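Local coordinates for protein N-acetyltransferase (Escherichia coli, PDB 6GTQ) that probably transfers an acetyl group from acetyl-coenzyme A to an acceptor substrate as a GNAT-family N-acetyltransferase, at residues E10-D15 and T36-Q41; G97-D102 and T113-A118. The protein carries 1 engineered substitution. All blocks are in the same frame, centred on the assembly; numbering follows the deposited sequence.

Interaction 1. Residues E10-D15 and T36-Q41; sequences EILTDD and THLVRQ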
loop_
_atom_site.group_PDB
_atom_site.type_symbol
_atom_site.label_atom_id
_atom_site.label_comp_id
_atom_site.label_asym_id
_atom_site.label_seq_id
_atom_site.Cartn_x
_atom_site.Cartn_y
_atom_site.Cartn_z
ATOM N N GLU A 10 -0.960 -2.165 12.743
ATOM C CA GLU A 10 0.351 -1.947 13.335
ATOM C C GLU A 10 1.439 -2.589 12.488
ATOM O O GLU A 10 1.175 -3.551 11.773
ATOM C CB GLU A 10 0.393 -2.482 14.786
ATOM C CG GLU A 10 0.119 -3.976 14.923
ATOM C CD GLU A 10 0.274 -4.593 16.300
ATOM O OE1 GLU A 10 0.956 -5.640 16.407
ATOM O OE2 GLU A 10 -0.302 -4.046 17.269
ATOM N N ILE A 11 2.666 -2.066 12.581
ATOM C CA ILE A 11 3.832 -2.644 11.914
ATOM C C ILE A 11 4.157 -3.949 12.653
ATOM O O ILE A 11 3.952 -4.023 13.868
ATOM C CB ILE A 11 5.037 -1.648 11.849
ATOM C CG1 ILE A 11 6.193 -2.226 10.998
ATOM C CG2 ILE A 11 5.517 -1.154 13.248
ATOM C CD1 ILE A 11 7.125 -1.237 10.442
ATOM N N LEU A 12 4.613 -4.978 11.921
ATOM C CA LEU A 12 4.979 -6.276 12.485
ATOM C C LEU A 12 5.941 -6.071 13.657
ATOM O O LEU A 12 6.889 -5.314 13.516
ATOM C CB LEU A 12 5.612 -7.161 11.392
ATOM C CG LEU A 12 5.713 -8.658 11.697
ATOM C CD1 LEU A 12 4.436 -9.378 11.337
ATOM C CD2 LEU A 12 6.860 -9.286 10.956
ATOM N N THR A 13 5.640 -6.658 14.829
ATOM C CA THR A 13 6.463 -6.516 16.042
ATOM C C THR A 13 7.559 -7.585 16.073
ATOM O O THR A 13 7.262 -8.781 16.068
ATOM C CB THR A 13 5.588 -6.471 17.311
ATOM O OG1 THR A 13 4.499 -5.565 17.114
ATOM C CG2 THR A 13 6.371 -6.071 18.556
ATOM N N ASP A 14 8.819 -7.132 16.118
ATOM C CA ASP A 14 10.065 -7.907 16.098
ATOM C C ASP A 14 10.133 -9.148 17.017
ATOM O O ASP A 14 10.730 -10.154 16.617
ATOM C CB ASP A 14 11.256 -6.988 16.397
ATOM C CG ASP A 14 11.498 -5.968 15.308
ATOM O OD1 ASP A 14 11.893 -6.374 14.190
ATOM O OD2 ASP A 14 11.284 -4.766 15.567
ATOM N N ASP A 15 9.559 -9.081 18.229
ATOM C CA ASP A 15 9.624 -10.221 19.149
ATOM C C ASP A 15 8.234 -10.729 19.584
ATOM O O ASP A 15 8.088 -11.284 20.674
ATOM C CB ASP A 15 10.529 -9.881 20.346
ATOM C CG ASP A 15 11.985 -9.696 19.950
ATOM O OD1 ASP A 15 12.341 -8.585 19.491
ATOM O OD2 ASP A 15 12.764 -10.666 20.086
ATOM N N THR A 36 4.809 -18.082 5.149
ATOM C CA THR A 36 6.163 -18.641 4.961
ATOM C C THR A 36 7.275 -17.603 4.668
ATOM O O THR A 36 8.453 -17.933 4.840
ATOM C CB THR A 36 6.190 -19.765 3.867
ATOM O OG1 THR A 36 5.811 -19.249 2.592
ATOM C CG2 THR A 36 5.339 -20.982 4.210
ATOM N N HIS A 37 6.930 -16.375 4.212
ATOM C CA HIS A 37 7.960 -15.396 3.816
ATOM C C HIS A 37 7.881 -14.008 4.448
ATOM O O HIS A 37 8.934 -13.390 4.614
ATOM C CB HIS A 37 8.003 -15.248 2.278
ATOM C CG HIS A 37 8.514 -16.471 1.579
ATOM N ND1 HIS A 37 9.857 -16.815 1.613
ATOM C CD2 HIS A 37 7.838 -17.422 0.896
ATOM C CE1 HIS A 37 9.956 -17.952 0.943
ATOM N NE2 HIS A 37 8.768 -18.356 0.491
ATOM N N LEU A 38 6.674 -13.506 4.768
ATOM C CA LEU A 38 6.455 -12.161 5.319
ATOM C C LEU A 38 7.299 -11.829 6.556
ATOM O O LEU A 38 7.974 -10.795 6.558
ATOM C CB LEU A 38 4.956 -11.897 5.604
ATOM C CG LEU A 38 4.614 -10.516 6.189
ATOM C CD1 LEU A 38 3.424 -9.912 5.516
ATOM C CD2 LEU A 38 4.371 -10.592 7.675
ATOM N N VAL A 39 7.219 -12.663 7.611
ATOM C CA VAL A 39 7.931 -12.450 8.874
ATOM C C VAL A 39 9.463 -12.425 8.662
ATOM O O VAL A 39 10.118 -11.512 9.170
ATOM C CB VAL A 39 7.474 -13.445 9.983
ATOM C CG1 VAL A 39 8.266 -13.253 11.267
ATOM C CG2 VAL A 39 5.979 -13.307 10.268
ATOM N N ARG A 40 10.027 -13.381 7.891
ATOM C CA ARG A 40 11.477 -13.394 7.686
ATOM C C ARG A 40 11.951 -12.232 6.817
ATOM O O ARG A 40 12.981 -11.654 7.133
ATOM C CB ARG A 40 12.012 -14.755 7.198
ATOM C CG ARG A 40 11.742 -15.130 5.750
ATOM C CD ARG A 40 12.427 -16.434 5.382
ATOM N NE ARG A 40 13.845 -16.438 5.751
ATOM C CZ ARG A 40 14.796 -17.090 5.093
ATOM N NH1 ARG A 40 16.055 -17.030 5.506
ATOM N NH2 ARG A 40 14.498 -17.798 4.011
ATOM N N GLN A 41 11.172 -11.834 5.792
ATOM C CA GLN A 41 11.527 -10.701 4.930
ATOM C C GLN A 41 11.467 -9.362 5.657
ATOM O O GLN A 41 12.301 -8.500 5.391
ATOM C CB GLN A 41 10.707 -10.694 3.645
ATOM C CG GLN A 41 11.221 -11.761 2.686
ATOM C CD GLN A 41 10.578 -11.770 1.339
ATOM O OE1 GLN A 41 9.975 -10.790 0.879
ATOM N NE2 GLN A 41 10.720 -12.890 0.668
#

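Interaction 2. Residues G97-D102 and T113-A118; sequences GRLAID and TLVAHA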
loop_
_atom_site.group_PDB
_atom_site.type_symbol
_atom_site.label_atom_id
_atom_site.label_comp_id
_atom_site.label_asym_id
_atom_site.label_seq_id
_atom_site.Cartn_x
_atom_site.Cartn_y
_atom_site.Cartn_z
ATOM N N GLY A 97 3.822 -3.261 -2.388
ATOM C CA GLY A 97 3.913 -4.452 -3.229
ATOM C C GLY A 97 2.908 -5.560 -3.005
ATOM O O GLY A 97 2.736 -6.412 -3.879
ATOM N N ARG A 98 2.268 -5.585 -1.839
ATOM C CA ARG A 98 1.296 -6.613 -1.478
ATOM C C ARG A 98 0.230 -6.037 -0.594
ATOM O O ARG A 98 0.526 -5.275 0.322
ATOM C CB ARG A 98 1.979 -7.790 -0.747
ATOM C CG ARG A 98 2.476 -8.878 -1.673
ATOM C CD ARG A 98 3.646 -9.613 -1.092
ATOM N NE ARG A 98 4.064 -10.725 -1.944
ATOM C CZ ARG A 98 5.310 -10.939 -2.359
ATOM N NH1 ARG A 98 5.588 -11.981 -3.133
ATOM N NH2 ARG A 98 6.291 -10.123 -1.990
ATOM N N LEU A 99 -1.014 -6.428 -0.855
ATOM C CA LEU A 99 -2.192 -6.043 -0.088
ATOM C C LEU A 99 -3.141 -7.223 -0.104
ATOM O O LEU A 99 -3.508 -7.711 -1.178
ATOM C CB LEU A 99 -2.854 -4.759 -0.657
ATOM C CG LEU A 99 -4.105 -4.221 0.073
ATOM C CD1 LEU A 99 -3.754 -3.534 1.378
ATOM C CD2 LEU A 99 -4.855 -3.248 -0.799
ATOM N N ALA A 100 -3.488 -7.724 1.082
ATOM C CA ALA A 100 -4.412 -8.852 1.226
ATOM C C ALA A 100 -5.307 -8.646 2.428
ATOM O O ALA A 100 -4.824 -8.245 3.484
ATOM C CB ALA A 100 -3.640 -10.156 1.360
ATOM N N ILE A 101 -6.610 -8.912 2.262
ATOM C CA ILE A 101 -7.633 -8.821 3.313
ATOM C C ILE A 101 -8.325 -10.173 3.405
ATOM O O ILE A 101 -8.752 -10.710 2.380
ATOM C CB ILE A 101 -8.657 -7.658 3.053
ATOM C CG1 ILE A 101 -7.969 -6.253 2.997
ATOM C CG2 ILE A 101 -9.830 -7.674 4.045
ATOM C CD1 ILE A 101 -7.355 -5.676 4.323
ATOM N N ASP A 102 -8.454 -10.715 4.629
ATOM C CA ASP A 102 -9.136 -11.983 4.878
ATOM C C ASP A 102 -10.594 -11.918 4.409
ATOM O O ASP A 102 -11.244 -10.886 4.586
ATOM C CB ASP A 102 -9.062 -12.349 6.368
ATOM C CG ASP A 102 -9.496 -13.768 6.662
ATOM O OD1 ASP A 102 -8.679 -14.689 6.467
ATOM O OD2 ASP A 102 -10.657 -13.957 7.083
ATOM N N THR A 113 -8.861 1.135 3.819
ATOM C CA THR A 113 -8.370 1.640 5.114
ATOM C C THR A 113 -6.863 1.338 5.273
ATOM O O THR A 113 -6.128 2.162 5.820
ATOM C CB THR A 113 -9.254 1.138 6.272
ATOM O OG1 THR A 113 -10.609 1.493 6.002
ATOM C CG2 THR A 113 -8.852 1.721 7.631
ATOM N N LEU A 114 -6.410 0.178 4.750
ATOM C CA LEU A 114 -5.010 -0.248 4.772
ATOM C C LEU A 114 -4.145 0.604 3.840
ATOM O O LEU A 114 -3.015 0.937 4.197
ATOM C CB LEU A 114 -4.886 -1.750 4.465
ATOM C CG LEU A 114 -4.551 -2.631 5.666
ATOM C CD1 LEU A 114 -5.738 -2.773 6.601
ATOM C CD2 LEU A 114 -4.061 -3.994 5.223
ATOM N N VAL A 115 -4.697 0.996 2.673
ATOM C CA VAL A 115 -4.025 1.888 1.713
ATOM C C VAL A 115 -3.872 3.292 2.354
ATOM O O VAL A 115 -2.806 3.886 2.261
ATOM C CB VAL A 115 -4.751 1.931 0.337
ATOM C CG1 VAL A 115 -4.099 2.935 -0.612
ATOM C CG2 VAL A 115 -4.789 0.548 -0.304
ATOM N N ALA A 116 -4.915 3.774 3.058
ATOM C CA ALA A 116 -4.903 5.065 3.756
ATOM C C ALA A 116 -3.858 5.071 4.894
ATOM O O ALA A 116 -3.217 6.099 5.135
ATOM C CB ALA A 116 -6.295 5.407 4.282
ATOM N N HIS A 117 -3.663 3.914 5.551
ATOM C CA HIS A 117 -2.660 3.721 6.595
ATOM C C HIS A 117 -1.272 3.815 5.947
ATOM O O HIS A 117 -0.431 4.606 6.394
ATOM C CB HIS A 117 -2.859 2.372 7.296
ATOM C CG HIS A 117 -1.980 2.199 8.496
ATOM N ND1 HIS A 117 -0.694 1.717 8.382
ATOM C CD2 HIS A 117 -2.229 2.462 9.798
ATOM C CE1 HIS A 117 -0.204 1.695 9.608
ATOM N NE2 HIS A 117 -1.092 2.128 10.494
ATOM N N ALA A 118 -1.078 3.061 4.852
ATOM C CA ALA A 118 0.135 3.044 4.028
ATOM C C ALA A 118 0.506 4.454 3.586
ATOM O O ALA A 118 1.647 4.875 3.799
ATOM C CB ALA A 118 -0.066 2.148 2.814
#

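Interaction 1. Residues E10-D15 and T36-Q41
No ring or other flat group takes part where Leu12 meets Leu38 and Val39, so there are no faces or edges to match; the contact is made by branched aliphatic tips against a helix. Leu12 acts as a two-pronged wedge. Its backbone has just left strand 8-11, and the side chain points toward the first turn of helix 38-43, with CG anti to the backbone N (chi1 -164°). One methyl, Leu12 CD1, rests against Leu38 CD2 at 3.9 Å, the two side chains meeting at a slant. The other methyl is aimed at the main chain of the helix: Leu12 CD2 comes within 3.9 Å of Val39 CA. That same CD2 also grazes the Val39 CG2 methyl at 4.2 Å, the two side chains running roughly perpendicular. The alpha carbons of Leu12 and Val39 are the nearest across the segments, 7.7 Å apart. Leu12 meets the first turn of the helix, where Gln41 N donates to His37 O at 3.0 Å and His37 is the N-cap residue. No hydrogen bond joins the two segments. Within the fold, Leu12 continues the edge-strand pairing through backbone bonding with Ala49 of strand 48-53, and its side chain also touches Ile51. Leu38 reaches further across the sheet, to Tyr64 and Thr66 of strand 61-74, with Phe33 of helix 28-36 beside it.

Interaction 2. Residues G97-D102 and T113-A118
Strand 97-101 and helix 113-118 run roughly antiparallel but well skewed, with 143° between their N-to-C directions and their axes 10.1 Å apart at the closest; Leu99 and Leu114 have the nearest alpha carbons, at 8.1 Å. The alternation of the strand presents Leu99 and Ile101 to the helix and turns Ala100 away. Leu99, with CG anti to its amide nitrogen (chi1 -179°), divides its fork between successive helical residues: Leu99 CD1 lies against both CB and CD2 of Leu114, at 3.7 and 3.9 Å, and Leu99 CD2 lies 3.8 Å from Val115 CG2. Ile101 makes a different kind of contact, meeting Leu114 tip to tip, with Ile101 CD1 at 3.8 Å from Leu114 CD2, a second contact at the branch end. Phe146 and Phe147 of helix 141-149 pack on both Leu99 and Val115. This is the first half of the beta-alpha-beta unit completed by strand 133-137, the centre of the GNAT fold; in relatives, the loop between such a strand and helix, which here includes Gln106 and Gly109, binds the pyrophosphate of acetyl-coenzyme A.

How the interactions relate
Both contacts pack a helix against the same mixed sheet through aliphatic side chains, with no hydrogen bond across either, yet their places differ. The centre of interaction 2 lies about 4 Å from the centre of the chain, that of interaction 1 about 14 Å, by the outermost strand 8-11. Even so, interaction 1 is the buried contact and interaction 2 only partly buried. Strand 61-74 is touched from both sides: Leu38 of interaction 1 meets Tyr64 and Thr66, whereas Ala118 on helix 110-129 of interaction 2 meets Tyr65 between them. Interaction 1 packs a residue just after strand 8-11 on helix 38-43, while interaction 2 joins regular elements, and its helix also packs against the other subunit.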